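Local coordinates for protein member of DUF4221 family (Bacteroides vulgatus, PDB 3S9J) that is of unknown function but folds as a six-bladed beta-propeller of the DUF4221 family, at residues R276-K288 / P299-F313. Sequence-based numbering, arbitrary orientation. Where two conformers were deposited one is given.
Sequences RNVYYRFAEMPYK and PKGKEFSVIVLNADF. With FMT (formic acid), chain K.
Strands 278-284 and 304-309 run antiparallel at 155°, their axes 4.5 Å apart, with Y279-L309, R281-I307 and A283-S305 as hydrogen-bonded pairs; M285 N adds a further bond to E303 O, reaching it from above the carbonyl plane. On one face of the sheet, V306 lays CG2 over the centre of the F282 ring in a CH-pi contact, 3.7 Å from the centroid, while its CG1 packs against Y280 CB. F304 lies beside F282, and V308 CG2 meets the edge of the Y280 ring. The extended chain of K302 carries NZ to E284 OE1 (2.7 Å) in a salt bridge on the anti side of the carboxylate and tilted out of its plane; R266 also pairs with OE1, Y328 holds OE2, and NZ is hydrogen-bonded to the backbone carbonyls of N262 and N264, so several bonds hold this buried charge pair. On the other face, Y279 and F313 form an offset stack, centroids 4.5 Å apart and planes at 28°, F313 CE1 lying over the tyrosine ring toward its rim. With CG anti to the carbonyl carbon (chi1 -59°), the Y279 ring reaches the turn 310-313, where N310 O meets its edge; OH, also bonded to N206, shares a water with A311 O. An alanine in place of Y279 would probably leave the F313 ring without its stacking partner, and N206 and the water without the hydroxyl. Where the connecting loop leaves and returns, P299 CG packs against Y287 CE2 at 3.3 Å. Strands 278-284 and 304-309 are the middle strands of a four-stranded propeller blade, between 266-273 and 315-321, while Y279 and F313 pack on strand 211-216 of the preceding blade.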
loop_
_atom_site.group_PDB
_atom_site.type_symbol
_atom_site.label_atom_id
_atom_site.label_comp_id
_atom_site.label_asym_id
_atom_site.label_seq_id
_atom_site.Cartn_x
_atom_site.Cartn_y
_atom_site.Cartn_z
ATOM N N ARG A 276 5.196 -12.761 13.055
ATOM C CA ARG A 276 4.437 -14.003 13.243
ATOM C C ARG A 276 4.462 -14.920 12.014
ATOM O O ARG A 276 3.974 -16.049 12.083
ATOM C CB ARG A 276 3.002 -13.657 13.660
ATOM C CG ARG A 276 2.905 -13.296 15.135
ATOM C CD ARG A 276 1.835 -12.311 15.426
ATOM N NE ARG A 276 2.167 -11.041 14.812
ATOM C CZ ARG A 276 2.871 -10.069 15.390
ATOM N NH1 ARG A 276 3.279 -10.171 16.661
ATOM N NH2 ARG A 276 3.146 -8.977 14.691
ATOM N N ASN A 277 5.059 -14.456 10.918
ATOM C CA ASN A 277 5.147 -15.213 9.665
ATOM C C ASN A 277 3.764 -15.618 9.096
ATOM O O ASN A 277 3.512 -16.783 8.762
ATOM C CB ASN A 277 6.057 -16.447 9.858
ATOM C CG ASN A 277 6.620 -16.983 8.549
ATOM O OD1 ASN A 277 6.707 -16.275 7.548
ATOM N ND2 ASN A 277 7.043 -18.252 8.567
ATOM N N VAL A 278 2.885 -14.626 9.002
ATOM C CA VAL A 278 1.538 -14.769 8.447
ATOM C C VAL A 278 1.281 -13.624 7.478
ATOM O O VAL A 278 2.076 -12.700 7.393
ATOM C CB VAL A 278 0.454 -14.781 9.573
ATOM C CG1 VAL A 278 0.629 -15.988 10.492
ATOM C CG2 VAL A 278 0.496 -13.497 10.383
ATOM N N TYR A 279 0.189 -13.713 6.731
ATOM C CA TYR A 279 -0.243 -12.644 5.836
ATOM C C TYR A 279 -1.639 -12.195 6.211
ATOM O O TYR A 279 -2.449 -12.992 6.687
ATOM C CB TYR A 279 -0.253 -13.110 4.380
ATOM C CG TYR A 279 1.082 -13.593 3.881
ATOM C CD1 TYR A 279 1.511 -14.904 4.135
ATOM C CD2 TYR A 279 1.928 -12.742 3.162
ATOM C CE1 TYR A 279 2.770 -15.347 3.687
ATOM C CE2 TYR A 279 3.168 -13.178 2.705
ATOM C CZ TYR A 279 3.584 -14.470 2.972
ATOM O OH TYR A 279 4.806 -14.900 2.524
ATOM N N TYR A 280 -1.913 -10.920 5.977
ATOM C CA TYR A 280 -3.239 -10.336 6.157
ATOM C C TYR A 280 -3.725 -9.812 4.807
ATOM O O TYR A 280 -3.039 -9.002 4.170
ATOM C CB TYR A 280 -3.215 -9.184 7.161
ATOM C CG TYR A 280 -2.606 -9.540 8.484
ATOM C CD1 TYR A 280 -3.222 -10.441 9.331
ATOM C CD2 TYR A 280 -1.407 -8.950 8.909
ATOM C CE1 TYR A 280 -2.652 -10.800 10.547
ATOM C CE2 TYR A 280 -0.832 -9.298 10.141
ATOM C CZ TYR A 280 -1.470 -10.210 10.958
ATOM O OH TYR A 280 -0.904 -10.582 12.167
ATOM N N ARG A 281 -4.908 -10.240 4.383
ATOM C CA ARG A 281 -5.534 -9.654 3.213
ATOM C C ARG A 281 -6.818 -8.942 3.629
ATOM O O ARG A 281 -7.719 -9.527 4.257
ATOM C CB ARG A 281 -5.830 -10.707 2.140
ATOM C CG ARG A 281 -6.155 -10.077 0.808
ATOM C CD ARG A 281 -6.508 -11.075 -0.284
ATOM N NE ARG A 281 -6.469 -10.416 -1.579
ATOM C CZ ARG A 281 -7.007 -10.871 -2.698
ATOM N NH1 ARG A 281 -7.688 -12.024 -2.717
ATOM N NH2 ARG A 281 -6.882 -10.148 -3.802
ATOM N N PHE A 282 -6.909 -7.672 3.277
ATOM C CA PHE A 282 -8.092 -6.881 3.601
ATOM C C PHE A 282 -9.129 -7.041 2.475
ATOM O O PHE A 282 -8.768 -7.077 1.295
ATOM C CB PHE A 282 -7.713 -5.397 3.739
ATOM C CG PHE A 282 -6.996 -5.049 5.033
ATOM C CD1 PHE A 282 -5.759 -5.609 5.339
ATOM C CD2 PHE A 282 -7.547 -4.157 5.927
ATOM C CE1 PHE A 282 -5.111 -5.282 6.522
ATOM C CE2 PHE A 282 -6.913 -3.830 7.113
ATOM C CZ PHE A 282 -5.667 -4.389 7.406
ATOM N N ALA A 283 -10.408 -7.102 2.846
ATOM C CA ALA A 283 -11.510 -7.225 1.883
ATOM C C ALA A 283 -12.550 -6.164 2.204
ATOM O O ALA A 283 -12.894 -5.997 3.368
ATOM C CB ALA A 283 -12.123 -8.610 1.992
ATOM N N GLU A 284 -13.017 -5.451 1.181
ATOM C CA GLU A 284 -14.052 -4.454 1.335
ATOM C C GLU A 284 -15.403 -5.109 1.058
ATOM O O GLU A 284 -15.581 -5.745 0.031
ATOM C CB GLU A 284 -13.833 -3.285 0.375
ATOM C CG GLU A 284 -12.450 -2.665 0.453
ATOM C CD GLU A 284 -12.294 -1.351 -0.313
ATOM O OE1 GLU A 284 -13.092 -1.035 -1.232
ATOM O OE2 GLU A 284 -11.347 -0.602 0.033
HETATM N N MSE A 285 -16.348 -4.914 1.969
HETATM C CA MSE A 285 -17.698 -5.449 1.823
HETATM C C MSE A 285 -18.510 -4.608 0.861
HETATM O O MSE A 285 -18.203 -3.430 0.643
HETATM C CB MSE A 285 -18.395 -5.490 3.165
HETATM C CG MSE A 285 -17.689 -6.359 4.222
HETATM SE SE MSE A 285 -17.558 -8.221 3.765
HETATM C CE MSE A 285 -15.734 -8.307 3.091
ATOM N N PRO A 286 -19.609 -5.182 0.327
ATOM C CA PRO A 286 -20.396 -4.384 -0.593
ATOM C C PRO A 286 -21.028 -3.153 0.044
ATOM O O PRO A 286 -21.417 -3.176 1.231
ATOM C CB PRO A 286 -21.490 -5.353 -1.073
ATOM C CG PRO A 286 -21.029 -6.725 -0.708
ATOM C CD PRO A 286 -20.131 -6.543 0.490
ATOM N N TYR A 287 -21.179 -2.114 -0.784
ATOM C CA TYR A 287 -21.733 -0.845 -0.354
ATOM C C TYR A 287 -22.379 -0.159 -1.540
ATOM O O TYR A 287 -22.110 -0.494 -2.714
ATOM C CB TYR A 287 -20.550 -0.004 0.135
ATOM C CG TYR A 287 -20.842 1.199 1.002
ATOM C CD1 TYR A 287 -20.944 1.069 2.353
ATOM C CD2 TYR A 287 -20.952 2.467 0.445
ATOM C CE1 TYR A 287 -21.190 2.171 3.166
ATOM C CE2 TYR A 287 -21.183 3.576 1.234
ATOM C CZ TYR A 287 -21.281 3.417 2.601
ATOM O OH TYR A 287 -21.490 4.492 3.429
ATOM N N LYS A 288 -23.231 0.807 -1.247
ATOM C CA LYS A 288 -23.803 1.665 -2.256
ATOM C C LYS A 288 -23.557 3.109 -1.828
ATOM O O LYS A 288 -24.082 3.543 -0.817
ATOM C CB LYS A 288 -25.291 1.417 -2.422
ATOM C CG LYS A 288 -25.803 1.751 -3.753
ATOM C CD LYS A 288 -25.381 0.665 -4.816
ATOM C CE LYS A 288 -25.849 1.084 -6.200
ATOM N NZ LYS A 288 -25.508 0.134 -7.303
ATOM N N PRO A 299 -15.976 5.171 1.269
ATOM C CA PRO A 299 -16.876 5.738 2.247
ATOM C C PRO A 299 -16.498 5.384 3.672
ATOM O O PRO A 299 -16.021 4.279 3.934
ATOM C CB PRO A 299 -18.232 5.056 1.911
ATOM C CG PRO A 299 -18.123 4.718 0.506
ATOM C CD PRO A 299 -16.699 4.350 0.273
ATOM N N LYS A 300 -16.764 6.313 4.584
ATOM C CA LYS A 300 -16.391 6.118 5.989
ATOM C C LYS A 300 -17.178 4.952 6.571
ATOM O O LYS A 300 -16.753 4.332 7.532
ATOM C CB LYS A 300 -16.667 7.380 6.800
ATOM C CG LYS A 300 -16.060 8.657 6.242
ATOM C CD LYS A 300 -14.621 8.543 5.904
ATOM C CE LYS A 300 -14.097 9.920 5.485
ATOM N NZ LYS A 300 -12.689 9.838 5.221
ATOM N N GLY A 301 -18.346 4.642 5.992
ATOM C CA GLY A 301 -19.160 3.545 6.493
ATOM C C GLY A 301 -18.924 2.177 5.874
ATOM O O GLY A 301 -19.610 1.223 6.240
ATOM N N LYS A 302 -17.949 2.057 4.973
ATOM C CA LYS A 302 -17.739 0.780 4.285
ATOM C C LYS A 302 -17.192 -0.266 5.256
ATOM O O LYS A 302 -16.243 -0.020 5.971
ATOM C CB LYS A 302 -16.844 0.939 3.042
ATOM C CG LYS A 302 -17.006 -0.242 2.054
ATOM C CD LYS A 302 -16.259 0.034 0.744
ATOM C CE LYS A 302 -16.647 -1.000 -0.330
ATOM N NZ LYS A 302 -15.808 -0.958 -1.603
ATOM N N GLU A 303 -17.846 -1.409 5.325
ATOM C CA GLU A 303 -17.373 -2.482 6.186
ATOM C C GLU A 303 -16.241 -3.228 5.509
ATOM O O GLU A 303 -16.070 -3.145 4.278
ATOM C CB GLU A 303 -18.515 -3.409 6.531
ATOM C CG GLU A 303 -19.596 -2.691 7.328
ATOM C CD GLU A 303 -20.885 -3.458 7.421
ATOM O OE1 GLU A 303 -21.289 -4.092 6.408
ATOM O OE2 GLU A 303 -21.498 -3.389 8.512
ATOM N N PHE A 304 -15.450 -3.920 6.312
ATOM C CA PHE A 304 -14.327 -4.693 5.783
ATOM C C PHE A 304 -14.020 -5.891 6.644
ATOM O O PHE A 304 -14.533 -6.046 7.761
ATOM C CB PHE A 304 -13.076 -3.810 5.617
ATOM C CG PHE A 304 -12.486 -3.326 6.904
ATOM C CD1 PHE A 304 -13.054 -2.233 7.571
ATOM C CD2 PHE A 304 -11.340 -3.918 7.430
ATOM C CE1 PHE A 304 -12.520 -1.754 8.763
ATOM C CE2 PHE A 304 -10.803 -3.456 8.628
ATOM C CZ PHE A 304 -11.398 -2.360 9.290
ATOM N N SER A 305 -13.212 -6.788 6.099
ATOM C CA SER A 305 -12.702 -7.892 6.848
ATOM C C SER A 305 -11.202 -8.001 6.633
ATOM O O SER A 305 -10.646 -7.418 5.707
ATOM C CB SER A 305 -13.393 -9.203 6.438
ATOM O OG SER A 305 -13.058 -9.578 5.120
ATOM N N VAL A 306 -10.575 -8.796 7.489
ATOM C CA VAL A 306 -9.181 -9.182 7.320
ATOM C C VAL A 306 -9.066 -10.684 7.376
ATOM O O VAL A 306 -9.455 -11.321 8.368
ATOM C CB VAL A 306 -8.290 -8.554 8.393
ATOM C CG1 VAL A 306 -6.842 -9.031 8.206
ATOM C CG2 VAL A 306 -8.384 -7.000 8.323
ATOM N N ILE A 307 -8.578 -11.242 6.275
ATOM C CA ILE A 307 -8.287 -12.659 6.134
ATOM C C ILE A 307 -6.852 -12.907 6.613
ATOM O O ILE A 307 -5.937 -12.189 6.216
ATOM C CB ILE A 307 -8.386 -13.094 4.654
ATOM C CG1 ILE A 307 -9.766 -12.751 4.069
ATOM C CG2 ILE A 307 -8.001 -14.561 4.516
ATOM C CD1 ILE A 307 -9.813 -12.575 2.542
ATOM N N VAL A 308 -6.664 -13.916 7.453
ATOM C CA VAL A 308 -5.346 -14.314 7.927
ATOM C C VAL A 308 -4.910 -15.587 7.192
ATOM O O VAL A 308 -5.639 -16.568 7.175
ATOM C CB VAL A 308 -5.329 -14.560 9.453
ATOM C CG1 VAL A 308 -3.905 -14.925 9.908
ATOM C CG2 VAL A 308 -5.833 -13.316 10.209
ATOM N N LEU A 309 -3.738 -15.560 6.564
ATOM C CA LEU A 309 -3.193 -16.729 5.893
ATOM C C LEU A 309 -1.872 -17.092 6.565
ATOM O O LEU A 309 -1.117 -16.203 6.985
ATOM C CB LEU A 309 -2.942 -16.455 4.411
ATOM C CG LEU A 309 -4.153 -16.023 3.575
ATOM C CD1 LEU A 309 -4.268 -14.475 3.453
ATOM C CD2 LEU A 309 -4.123 -16.694 2.185
ATOM N N ASN A 310 -1.583 -18.383 6.664
ATOM C CA ASN A 310 -0.306 -18.791 7.235
ATOM C C ASN A 310 0.788 -18.722 6.169
ATOM O O ASN A 310 0.524 -18.286 5.052
ATOM C CB ASN A 310 -0.399 -20.177 7.919
ATOM C CG ASN A 310 -0.699 -21.302 6.954
ATOM O OD1 ASN A 310 -0.495 -21.186 5.742
ATOM N ND2 ASN A 310 -1.165 -22.422 7.497
ATOM N N ALA A 311 2.000 -19.177 6.498
ATOM C CA ALA A 311 3.161 -19.010 5.605
ATOM C C ALA A 311 3.049 -19.856 4.337
ATOM O O ALA A 311 3.731 -19.589 3.344
ATOM C CB ALA A 311 4.470 -19.293 6.353
ATOM N N ASP A 312 2.165 -20.855 4.361
ATOM C CA ASP A 312 1.917 -21.690 3.200
ATOM C C ASP A 312 0.719 -21.207 2.391
ATOM O O ASP A 312 0.267 -21.897 1.487
ATOM C CB ASP A 312 1.690 -23.134 3.641
ATOM C CG ASP A 312 2.916 -23.750 4.322
ATOM O OD1 ASP A 312 4.053 -23.585 3.826
ATOM O OD2 ASP A 312 2.724 -24.424 5.350
ATOM N N PHE A 313 0.232 -20.013 2.711
ATOM C CA PHE A 313 -0.912 -19.390 2.058
ATOM C C PHE A 313 -2.208 -20.161 2.213
ATOM O O PHE A 313 -3.059 -20.136 1.327
ATOM C CB PHE A 313 -0.600 -19.077 0.600
ATOM C CG PHE A 313 0.562 -18.145 0.443
ATOM C CD1 PHE A 313 0.399 -16.785 0.612
ATOM C CD2 PHE A 313 1.828 -18.640 0.212
ATOM C CE1 PHE A 313 1.485 -15.928 0.487
ATOM C CE2 PHE A 313 2.907 -17.803 0.105
ATOM C CZ PHE A 313 2.740 -16.454 0.236
HETATM C C FMT K . -10.992 10.245 8.115
HETATM O O1 FMT K . -11.995 9.569 7.745
HETATM O O2 FMT K . -10.351 11.002 7.370
HETATM O O HOH W 1 2.507 -19.240 9.382
HETATM O O HOH W 2 5.404 -17.441 3.036
HETATM O O HOH W 3 -20.158 -2.230 3.693
#